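Nitrophorin Cim l NP (Cimex lectularius, PDB 2IMQ) carries nitric oxide on a cysteine-ligated heme b in bed bug saliva and delivers it to the victim during feeding, causing vasodilation. Local coordinates at residues 12-17 and 266-271; 223-228 and 235-240. One frame throughout, in Å; residues are numbered along the deposited sequence.

Interaction 1 (12-17 and 266-271); sequences VSWNSG and YKQTEH. With HEM (protoporphyrin IX containing Fe), chain B.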
ATOM      1  N   VAL A  12       0.617  -3.710  -4.068  1.00 15.69           N
ATOM      2  CA  VAL A  12       1.096  -4.479  -2.955  1.00 15.14           C
ATOM      3  C   VAL A  12       1.801  -3.599  -1.980  1.00 15.28           C
ATOM      4  O   VAL A  12       2.582  -2.732  -2.387  1.00 16.07           O
ATOM      5  CB  VAL A  12       1.972  -5.692  -3.427  1.00 17.36           C
ATOM      6  CG1 VAL A  12       3.252  -5.245  -4.115  1.00 18.25           C
ATOM      7  CG2 VAL A  12       2.297  -6.620  -2.295  1.00 17.55           C
ATOM      8  N   SER A  13       1.550  -3.817  -0.705  1.00 14.17           N
ATOM      9  CA  SER A  13       2.366  -3.161   0.252  1.00 15.15           C
ATOM     10  C   SER A  13       2.831  -4.130   1.328  1.00 14.83           C
ATOM     11  O   SER A  13       2.174  -5.178   1.615  1.00 16.16           O
ATOM     12  CB  SER A  13       1.681  -1.987   0.858  1.00 15.87           C
ATOM     13  OG  SER A  13       0.747  -2.345   1.847  1.00 17.43           O
ATOM     14  N   TRP A  14       3.944  -3.766   1.935  1.00 15.82           N
ATOM     15  CA  TRP A  14       4.558  -4.616   2.935  1.00 14.95           C
ATOM     16  C   TRP A  14       5.334  -3.767   3.891  1.00 15.90           C
ATOM     17  O   TRP A  14       6.244  -3.030   3.511  1.00 16.17           O
ATOM     18  CB  TRP A  14       5.486  -5.570   2.231  1.00 17.12           C
ATOM     19  CG  TRP A  14       5.984  -6.707   3.021  1.00 18.69           C
ATOM     20  CD1 TRP A  14       5.661  -7.079   4.298  1.00 19.10           C
ATOM     21  CD2 TRP A  14       6.803  -7.731   2.498  1.00 19.66           C
ATOM     22  NE1 TRP A  14       6.327  -8.244   4.614  1.00 20.70           N
ATOM     23  CE2 TRP A  14       7.033  -8.659   3.516  1.00 19.90           C
ATOM     24  CE3 TRP A  14       7.397  -7.942   1.252  1.00 21.75           C
ATOM     25  CZ2 TRP A  14       7.811  -9.784   3.312  1.00 23.29           C
ATOM     26  CZ3 TRP A  14       8.168  -9.036   1.076  1.00 23.28           C
ATOM     27  CH2 TRP A  14       8.354  -9.945   2.076  1.00 23.03           C
ATOM     28  N   ASN A  15       5.008  -3.886   5.157  1.00 15.14           N
ATOM     29  CA  ASN A  15       5.858  -3.351   6.216  1.00 16.25           C
ATOM     30  C   ASN A  15       6.941  -4.393   6.422  1.00 18.31           C
ATOM     31  O   ASN A  15       6.807  -5.387   7.177  1.00 18.39           O
ATOM     32  CB  ASN A  15       5.040  -3.075   7.479  1.00 16.69           C
ATOM     33  CG  ASN A  15       5.842  -2.335   8.499  1.00 17.30           C
ATOM     34  OD1 ASN A  15       7.047  -2.431   8.453  1.00 20.54           O
ATOM     35  ND2 ASN A  15       5.206  -1.575   9.405  1.00 16.79           N
ATOM     36  N   SER A  16       7.995  -4.189   5.665  1.00 18.47           N
ATOM     37  CA  SER A  16       9.068  -5.167   5.535  1.00 20.55           C
ATOM     38  C   SER A  16      10.231  -4.906   6.493  1.00 19.50           C
ATOM     39  O   SER A  16      11.093  -5.787   6.700  1.00 23.87           O
ATOM     40  CB  SER A  16       9.536  -5.151   4.071  1.00 20.00           C
ATOM     41  OG  SER A  16       9.844  -3.845   3.700  1.00 22.15           O
ATOM     42  N   GLY A  17      10.301  -3.744   7.137  1.00 21.01           N
ATOM     43  CA  GLY A  17      11.317  -3.536   8.167  1.00 23.61           C
ATOM     44  C   GLY A  17      12.703  -3.466   7.569  1.00 24.16           C
ATOM     45  O   GLY A  17      12.937  -2.684   6.636  1.00 24.32           O
ATOM     46  N   TYR A 266       4.807 -15.325   1.983  1.00 26.77           N
ATOM     47  CA  TYR A 266       5.910 -14.465   2.345  1.00 26.71           C
ATOM     48  C   TYR A 266       5.977 -14.312   3.851  1.00 27.21           C
ATOM     49  O   TYR A 266       5.418 -13.339   4.405  1.00 27.66           O
ATOM     50  CB  TYR A 266       5.761 -13.095   1.631  1.00 25.63           C
ATOM     51  CG  TYR A 266       5.877 -13.204   0.131  1.00 23.75           C
ATOM     52  CD1 TYR A 266       4.782 -13.428  -0.660  1.00 24.19           C
ATOM     53  CD2 TYR A 266       7.117 -13.128  -0.497  1.00 26.87           C
ATOM     54  CE1 TYR A 266       4.884 -13.556  -2.042  1.00 27.85           C
ATOM     55  CE2 TYR A 266       7.232 -13.239  -1.885  1.00 23.66           C
ATOM     56  CZ  TYR A 266       6.128 -13.470  -2.655  1.00 25.49           C
ATOM     57  OH  TYR A 266       6.182 -13.579  -4.030  1.00 27.06           O
ATOM     58  N   LYS A 267       6.638 -15.280   4.525  1.00 28.18           N
ATOM     59  CA  LYS A 267       6.683 -15.335   5.986  1.00 29.05           C
ATOM     60  C   LYS A 267       7.921 -14.761   6.607  1.00 30.70           C
ATOM     61  O   LYS A 267       8.124 -14.867   7.827  1.00 32.95           O
ATOM     62  CB  LYS A 267       6.577 -16.780   6.493  1.00 31.01           C
ATOM     63  CG  LYS A 267       5.386 -17.508   6.002  1.00 29.13           C
ATOM     64  CD  LYS A 267       5.253 -18.892   6.625  1.00 30.95           C
ATOM     65  CE  LYS A 267       4.350 -19.751   5.768  1.00 33.90           C
ATOM     66  NZ  LYS A 267       2.945 -19.240   5.715  1.00 33.35           N
ATOM     67  N   GLN A 268       8.750 -14.135   5.800  1.00 31.86           N
ATOM     68  CA  GLN A 268      10.080 -13.745   6.221  1.00 33.21           C
ATOM     69  C   GLN A 268      10.035 -12.757   7.352  1.00 32.37           C
ATOM     70  O   GLN A 268      11.029 -12.550   8.062  1.00 34.56           O
ATOM     71  CB  GLN A 268      10.855 -13.082   5.067  1.00 34.37           C
ATOM     72  CG  GLN A 268      11.047 -13.963   3.846  1.00 36.49           C
ATOM     73  CD  GLN A 268      10.128 -13.612   2.711  1.00 36.82           C
ATOM     74  OE1 GLN A 268      10.572 -13.295   1.624  1.00 40.59           O
ATOM     75  NE2 GLN A 268       8.864 -13.659   2.957  1.00 32.30           N
ATOM     76  N   THR A 269       8.894 -12.079   7.545  1.00 31.01           N
ATOM     77  CA  THR A 269       8.879 -11.094   8.599  1.00 29.07           C
ATOM     78  C   THR A 269       7.591 -11.142   9.438  1.00 26.24           C
ATOM     79  O   THR A 269       6.775 -12.000   9.268  1.00 26.48           O
ATOM     80  CB  THR A 269       9.160  -9.711   8.022  1.00 30.36           C
ATOM     81  OG1 THR A 269       9.673  -8.855   9.036  1.00 34.10           O
ATOM     82  CG2 THR A 269       7.917  -8.993   7.526  1.00 30.95           C
ATOM     83  N   GLU A 270       7.505 -10.222  10.360  1.00 23.53           N
ATOM     84  CA  GLU A 270       6.413 -10.151  11.296  1.00 22.31           C
ATOM     85  C   GLU A 270       5.064  -9.701  10.676  1.00 18.97           C
ATOM     86  O   GLU A 270       4.018  -9.911  11.279  1.00 18.38           O
ATOM     87  CB  GLU A 270       6.741  -9.114  12.350  1.00 23.04           C
ATOM     88  CG  GLU A 270       7.971  -9.234  13.200  1.00 29.21           C
ATOM     89  CD  GLU A 270       7.968  -8.027  14.143  1.00 29.79           C
ATOM     90  OE1 GLU A 270       7.612  -6.887  13.709  1.00 37.51           O
ATOM     91  OE2 GLU A 270       8.258  -8.231  15.317  1.00 41.46           O
ATOM     92  N   HIS A 271       5.126  -9.006   9.544  1.00 17.81           N
ATOM     93  CA  HIS A 271       3.943  -8.621   8.778  1.00 16.61           C
ATOM     94  C   HIS A 271       3.911  -9.414   7.496  1.00 18.14           C
ATOM     95  O   HIS A 271       4.958  -9.704   6.882  1.00 21.76           O
ATOM     96  CB  HIS A 271       4.037  -7.177   8.329  1.00 16.83           C
ATOM     97  CG  HIS A 271       4.154  -6.174   9.404  1.00 16.56           C
ATOM     98  ND1 HIS A 271       3.103  -5.341   9.761  1.00 16.56           N
ATOM     99  CD2 HIS A 271       5.234  -5.758  10.096  1.00 19.02           C
ATOM    100  CE1 HIS A 271       3.538  -4.490  10.671  1.00 16.67           C
ATOM    101  NE2 HIS A 271       4.825  -4.715  10.888  1.00 18.34           N
TER
HETATM  102  CHA HEM B 300      14.399   0.103  -5.263  1.00 23.34           C
HETATM  103  CHB HEM B 300      11.099  -3.012  -3.558  1.00 20.11           C
HETATM  104  CHC HEM B 300      13.719  -3.583   0.440  1.00 23.61           C
HETATM  105  CHD HEM B 300      16.841  -0.294  -1.035  1.00 25.58           C
HETATM  106  C1A HEM B 300      13.297  -0.699  -5.191  1.00 21.64           C
HETATM  107  C2A HEM B 300      12.289  -0.874  -6.210  1.00 20.72           C
HETATM  108  C3A HEM B 300      11.362  -1.721  -5.695  1.00 19.99           C
HETATM  109  C4A HEM B 300      11.777  -2.117  -4.380  1.00 21.58           C
HETATM  110  CMA HEM B 300      10.126  -2.228  -6.416  1.00 21.47           C
HETATM  111  CAA HEM B 300      12.251  -0.238  -7.619  1.00 20.89           C
HETATM  112  CBA HEM B 300      12.876  -1.334  -8.525  1.00 24.12           C
HETATM  113  CGA HEM B 300      13.005  -0.857  -9.965  1.00 24.76           C
HETATM  114  O1A HEM B 300      13.941  -0.115 -10.256  1.00 26.02           O
HETATM  115  O2A HEM B 300      12.206  -1.276 -10.839  1.00 23.54           O
HETATM  116  C1B HEM B 300      11.541  -3.438  -2.344  1.00 19.88           C
HETATM  117  C2B HEM B 300      10.873  -4.412  -1.516  1.00 20.74           C
HETATM  118  C3B HEM B 300      11.587  -4.586  -0.410  1.00 21.93           C
HETATM  119  C4B HEM B 300      12.743  -3.733  -0.509  1.00 20.26           C
HETATM  120  CMB HEM B 300       9.602  -4.998  -2.021  1.00 21.48           C
HETATM  121  CAB HEM B 300      11.308  -5.483   0.786  1.00 21.23           C
HETATM  122  CBB HEM B 300      10.487  -6.538   0.686  1.00 29.84           C
HETATM  123  C1C HEM B 300      14.832  -2.793   0.423  1.00 21.87           C
HETATM  124  C2C HEM B 300      15.806  -2.633   1.473  1.00 23.36           C
HETATM  125  C3C HEM B 300      16.702  -1.763   1.017  1.00 26.20           C
HETATM  126  C4C HEM B 300      16.257  -1.253  -0.242  1.00 23.98           C
HETATM  127  CMC HEM B 300      15.918  -3.461   2.758  1.00 26.70           C
HETATM  128  CAC HEM B 300      17.954  -1.290   1.741  1.00 28.18           C
HETATM  129  CBC HEM B 300      17.899  -0.680   2.923  1.00 33.04           C
HETATM  130  C1D HEM B 300      16.430   0.138  -2.276  1.00 24.11           C
HETATM  131  C2D HEM B 300      17.067   1.210  -3.002  1.00 27.77           C
HETATM  132  C3D HEM B 300      16.344   1.310  -4.306  1.00 26.50           C
HETATM  133  C4D HEM B 300      15.303   0.317  -4.264  1.00 24.29           C
HETATM  134  CMD HEM B 300      18.271   2.039  -2.556  1.00 28.07           C
HETATM  135  CAD HEM B 300      16.690   2.339  -5.396  1.00 28.27           C
HETATM  136  CBD HEM B 300      18.034   1.910  -5.964  1.00 30.51           C
HETATM  137  CGD HEM B 300      18.311   2.625  -7.249  1.00 33.90           C
HETATM  138  O1D HEM B 300      19.415   2.361  -7.827  1.00 36.29           O
HETATM  139  O2D HEM B 300      17.434   3.439  -7.664  1.00 35.87           O
HETATM  140  NA  HEM B 300      12.981  -1.479  -4.084  1.00 23.10           N
HETATM  141  NB  HEM B 300      12.668  -3.022  -1.692  1.00 20.46           N
HETATM  142  NC  HEM B 300      15.120  -1.920  -0.583  1.00 23.09           N
HETATM  143  ND  HEM B 300      15.381  -0.343  -3.050  1.00 24.50           N
HETATM  144 FE   HEM B 300      14.125  -1.792  -2.407  1.00 24.93          FE
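W14 and H271 share the one hydrogen bond between 12-17 and 266-271: the indole NE1 donates to the H271 backbone O at 3.0 Å. The bond is bent, 143° at the hydrogen, and NE1 approaches from above the carbonyl plane. CG of W14 stands anti to the backbone N (chi1 -167°), beside the carbonyl carbon; the indole reaches the loop with its NE1 and CH2 atoms. Stacking comes from N15 and H271. N15 CB sits over the centre of the imidazole, 3.6 Å from the ring centroid, in a CH-pi contact, and the carboxamide lies nearly flat on the same ring, planes 15° apart. The polar ends look elsewhere, N15 ND2 to D171 and H271 ND1 to T242. Van der Waals packing adds to this: the T269 methyl CG2 lies 3.4 Å from W14 NE1, and W14 CH2 touches Y266 CB at 4.1 Å. The Q268 side chain crosses that of W14 at about a right angle and brings NE2 to the indole edge near CH2; NE2 is buried with no hydrogen-bond partner in the model. Heme meets the strand directly, its vinyl CBB 3.4 Å from W14 CZ3 and its CAB 3.6 Å from S16 OG, so the indole bridges cofactor and loop. The 12-17 segment ends strand 6-17, bonded through its backbone to strand 39-46; 266-271 belongs to the loop between strands 255-262 and 274-281, and Y266 reaches helix 26-29 through E27.

Interaction 2 (223-228 and 235-240); sequences TYKFKP and LSATPS
A single antiparallel bridge between Y224 and S240, flanked by side-chain packing, joins 223-228 to 235-240, two arms of the long loop between helix 201-206 and strand 243-248. The pair is of the hydrogen-bonded kind. S240 N gives the stronger bond to Y224 O, 2.9 Å with 161° at the hydrogen, while S240 O receives two weak ones, from T223 N and Y224 N. Y224 O also takes a CA-H...O contact from P239 CA at 3.2 Å. Beyond the bridge the backbones separate, and a water spans them, accepting from K225 N at 2.9 Å and donating to A237 O. A cis peptide links Y224 to K225, and K225 CB lies over the centre of the Y224 ring, 3.4 Å above its plane. A237 CB packs against both residues, 4.0 Å from Y224 CE2 and 4.2 Å from K225 CD, while S240 CB lies at the edge of the tyrosine ring. Fully extended, its CG anti to the backbone N (chi1 179°), K225 carries NZ to S236 OG, 3.2 Å away; that hydroxyl also bonds D234. S240 OG turns back to T238 O at 3.0 Å and is bonded to V176 N as well. The arrangement is an irregular loop closed by an isolated antiparallel beta bridge, on a DNase I-like beta-sandwich, away from the heme.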
ATOM      1  N   THR A 223      -2.591  -9.533   9.623  1.00 13.58           N
ATOM      2  CA  THR A 223      -1.310  -9.736   8.951  1.00 14.20           C
ATOM      3  C   THR A 223      -0.094  -9.461   9.857  1.00 13.82           C
ATOM      4  O   THR A 223       1.054  -9.543   9.412  1.00 16.33           O
ATOM      5  CB  THR A 223      -1.228  -8.836   7.733  1.00 14.80           C
ATOM      6  OG1 THR A 223      -1.381  -7.454   8.128  1.00 14.87           O
ATOM      7  CG2 THR A 223      -2.289  -9.202   6.714  1.00 15.90           C
ATOM      8  N   TYR A 224      -0.332  -9.226  11.126  1.00 14.08           N
ATOM      9  CA  TYR A 224       0.636  -8.883  12.102  1.00 14.18           C
ATOM     10  C   TYR A 224       0.075  -9.286  13.470  1.00 14.29           C
ATOM     11  O   TYR A 224      -1.137  -9.299  13.640  1.00 15.45           O
ATOM     12  CB  TYR A 224       0.897  -7.374  12.045  1.00 15.64           C
ATOM     13  CG  TYR A 224       1.666  -6.722  13.096  1.00 15.08           C
ATOM     14  CD1 TYR A 224       3.047  -6.625  13.037  1.00 17.11           C
ATOM     15  CD2 TYR A 224       1.016  -6.173  14.189  1.00 16.73           C
ATOM     16  CE1 TYR A 224       3.765  -5.957  14.017  1.00 19.43           C
ATOM     17  CE2 TYR A 224       1.708  -5.443  15.133  1.00 19.57           C
ATOM     18  CZ  TYR A 224       3.092  -5.375  15.068  1.00 20.22           C
ATOM     19  OH  TYR A 224       3.841  -4.731  16.032  1.00 26.17           O
ATOM     20  N   LYS A 225       0.885  -9.629  14.436  1.00 15.31           N
ATOM     21  CA  LYS A 225       2.320  -9.801  14.369  1.00 17.07           C
ATOM     22  C   LYS A 225       2.636 -11.272  14.428  1.00 18.56           C
ATOM     23  O   LYS A 225       2.181 -11.948  15.354  1.00 20.13           O
ATOM     24  CB  LYS A 225       2.939  -9.091  15.571  1.00 17.72           C
ATOM     25  CG  LYS A 225       4.463  -9.157  15.712  1.00 20.61           C
ATOM     26  CD  LYS A 225       4.843  -8.471  17.000  1.00 25.32           C
ATOM     27  CE  LYS A 225       6.303  -8.454  17.288  1.00 30.71           C
ATOM     28  NZ  LYS A 225       6.590  -7.818  18.647  1.00 32.41           N
ATOM     29  N   PHE A 226       3.419 -11.747  13.475  1.00 19.19           N
ATOM     30  CA  PHE A 226       3.790 -13.146  13.366  1.00 21.01           C
ATOM     31  C   PHE A 226       5.195 -13.368  13.891  1.00 23.84           C
ATOM     32  O   PHE A 226       6.076 -12.495  13.846  1.00 23.60           O
ATOM     33  CB  PHE A 226       3.712 -13.610  11.931  1.00 21.23           C
ATOM     34  CG  PHE A 226       2.328 -13.752  11.423  1.00 18.99           C
ATOM     35  CD1 PHE A 226       1.718 -12.725  10.707  1.00 18.54           C
ATOM     36  CD2 PHE A 226       1.589 -14.884  11.744  1.00 20.47           C
ATOM     37  CE1 PHE A 226       0.427 -12.879  10.277  1.00 19.68           C
ATOM     38  CE2 PHE A 226       0.300 -15.048  11.310  1.00 21.05           C
ATOM     39  CZ  PHE A 226      -0.285 -14.027  10.600  1.00 20.97           C
ATOM     40  N   LYS A 227       5.417 -14.583  14.369  1.00 26.50           N
ATOM     41  CA  LYS A 227       6.793 -15.005  14.620  1.00 29.25           C
ATOM     42  C   LYS A 227       7.376 -15.303  13.243  1.00 29.85           C
ATOM     43  O   LYS A 227       6.754 -16.023  12.480  1.00 30.48           O
ATOM     44  CB  LYS A 227       6.808 -16.216  15.545  1.00 30.04           C
ATOM     45  CG  LYS A 227       6.132 -15.987  16.869  1.00 30.95           C
ATOM     46  CD  LYS A 227       6.098 -17.244  17.709  1.00 34.14           C
ATOM     47  CE  LYS A 227       5.593 -16.913  19.094  1.00 36.82           C
ATOM     48  NZ  LYS A 227       6.542 -15.988  19.766  1.00 39.16           N
ATOM     49  N   PRO A 228       8.488 -14.682  12.856  1.00 31.76           N
ATOM     50  CA  PRO A 228       9.024 -14.879  11.499  1.00 33.17           C
ATOM     51  C   PRO A 228       9.145 -16.343  11.050  1.00 34.58           C
ATOM     52  O   PRO A 228       9.455 -17.226  11.858  1.00 34.41           O
ATOM     53  CB  PRO A 228      10.406 -14.250  11.591  1.00 33.34           C
ATOM     54  CG  PRO A 228      10.252 -13.191  12.576  1.00 32.21           C
ATOM     55  CD  PRO A 228       9.314 -13.733  13.619  1.00 32.24           C
ATOM     56  N   LEU A 235       1.866 -12.933  20.275  1.00 23.95           N
ATOM     57  CA  LEU A 235       0.803 -12.270  20.975  1.00 23.68           C
ATOM     58  C   LEU A 235       1.240 -11.208  21.960  1.00 24.91           C
ATOM     59  O   LEU A 235       0.421 -10.681  22.686  1.00 26.04           O
ATOM     60  CB  LEU A 235      -0.167 -13.275  21.591  1.00 24.74           C
ATOM     61  CG  LEU A 235      -0.807 -14.179  20.524  1.00 24.39           C
ATOM     62  CD1 LEU A 235      -1.380 -15.412  21.160  1.00 28.85           C
ATOM     63  CD2 LEU A 235      -1.815 -13.411  19.661  1.00 23.25           C
ATOM     64  N   SER A 236       2.522 -10.812  21.874  1.00 24.79           N
ATOM     65  CA  SER A 236       3.009  -9.547  22.437  1.00 24.86           C
ATOM     66  C   SER A 236       2.332  -8.298  21.862  1.00 23.64           C
ATOM     67  O   SER A 236       2.325  -7.247  22.475  1.00 26.48           O
ATOM     68  CB  SER A 236       4.520  -9.375  22.274  1.00 25.58           C
ATOM     69  OG  SER A 236       4.927  -9.263  20.931  1.00 28.32           O
ATOM     70  N   ALA A 237       1.722  -8.429  20.692  1.00 21.84           N
ATOM     71  CA  ALA A 237       0.844  -7.407  20.120  1.00 20.12           C
ATOM     72  C   ALA A 237      -0.506  -8.025  19.801  1.00 18.85           C
ATOM     73  O   ALA A 237      -0.630  -9.166  19.374  1.00 19.31           O
ATOM     74  CB  ALA A 237       1.478  -6.856  18.847  1.00 21.16           C
ATOM     75  N   THR A 238      -1.527  -7.220  19.952  1.00 16.45           N
ATOM     76  CA  THR A 238      -2.848  -7.637  19.470  1.00 14.57           C
ATOM     77  C   THR A 238      -2.799  -7.810  17.977  1.00 13.67           C
ATOM     78  O   THR A 238      -2.415  -6.901  17.234  1.00 14.17           O
ATOM     79  CB  THR A 238      -3.909  -6.594  19.829  1.00 14.82           C
ATOM     80  OG1 THR A 238      -3.960  -6.531  21.267  1.00 17.26           O
ATOM     81  CG2 THR A 238      -5.272  -6.971  19.314  1.00 15.45           C
ATOM     82  N   PRO A 239      -3.172  -8.970  17.463  1.00 13.80           N
ATOM     83  CA  PRO A 239      -3.234  -9.180  16.028  1.00 13.15           C
ATOM     84  C   PRO A 239      -4.007  -8.067  15.341  1.00 12.62           C
ATOM     85  O   PRO A 239      -5.108  -7.700  15.740  1.00 13.50           O
ATOM     86  CB  PRO A 239      -3.979 -10.542  15.903  1.00 14.40           C
ATOM     87  CG  PRO A 239      -3.586 -11.297  17.143  1.00 15.83           C
ATOM     88  CD  PRO A 239      -3.530 -10.189  18.208  1.00 13.48           C
ATOM     89  N   SER A 240      -3.421  -7.553  14.258  1.00 12.44           N
ATOM     90  CA  SER A 240      -3.946  -6.399  13.552  1.00 11.82           C
ATOM     91  C   SER A 240      -3.723  -6.503  12.061  1.00 11.98           C
ATOM     92  O   SER A 240      -2.850  -7.253  11.615  1.00 12.81           O
ATOM     93  CB  SER A 240      -3.268  -5.099  14.050  1.00 13.25           C
ATOM     94  OG  SER A 240      -3.557  -4.838  15.381  1.00 13.68           O
TER
HETATM   95  O   HOH W   1      -0.046 -10.587  17.054  1.00 17.63           O

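How the interactions relate
Interactions 1 and 2 lie side by side, centres 12 Å apart, and touch through E270 and H271. The H271 imidazole is the shared piece: besides its contact with N15 it stacks with the Y224 ring, where H271 CE1 comes within 3.2 Å of Y224 CD1. A probable backbone hydrogen bond from F226 N to E270 O, 2.9 Å, ties the two loops together. In sequence, interaction 2 is nested inside the long excursion that interaction 1 closes. Only interaction 1 reaches the heme pocket, with the S16 side chain about 9 Å from that of the iron ligand C60; the T223 side chain of interaction 2 is about 14 Å from the heme.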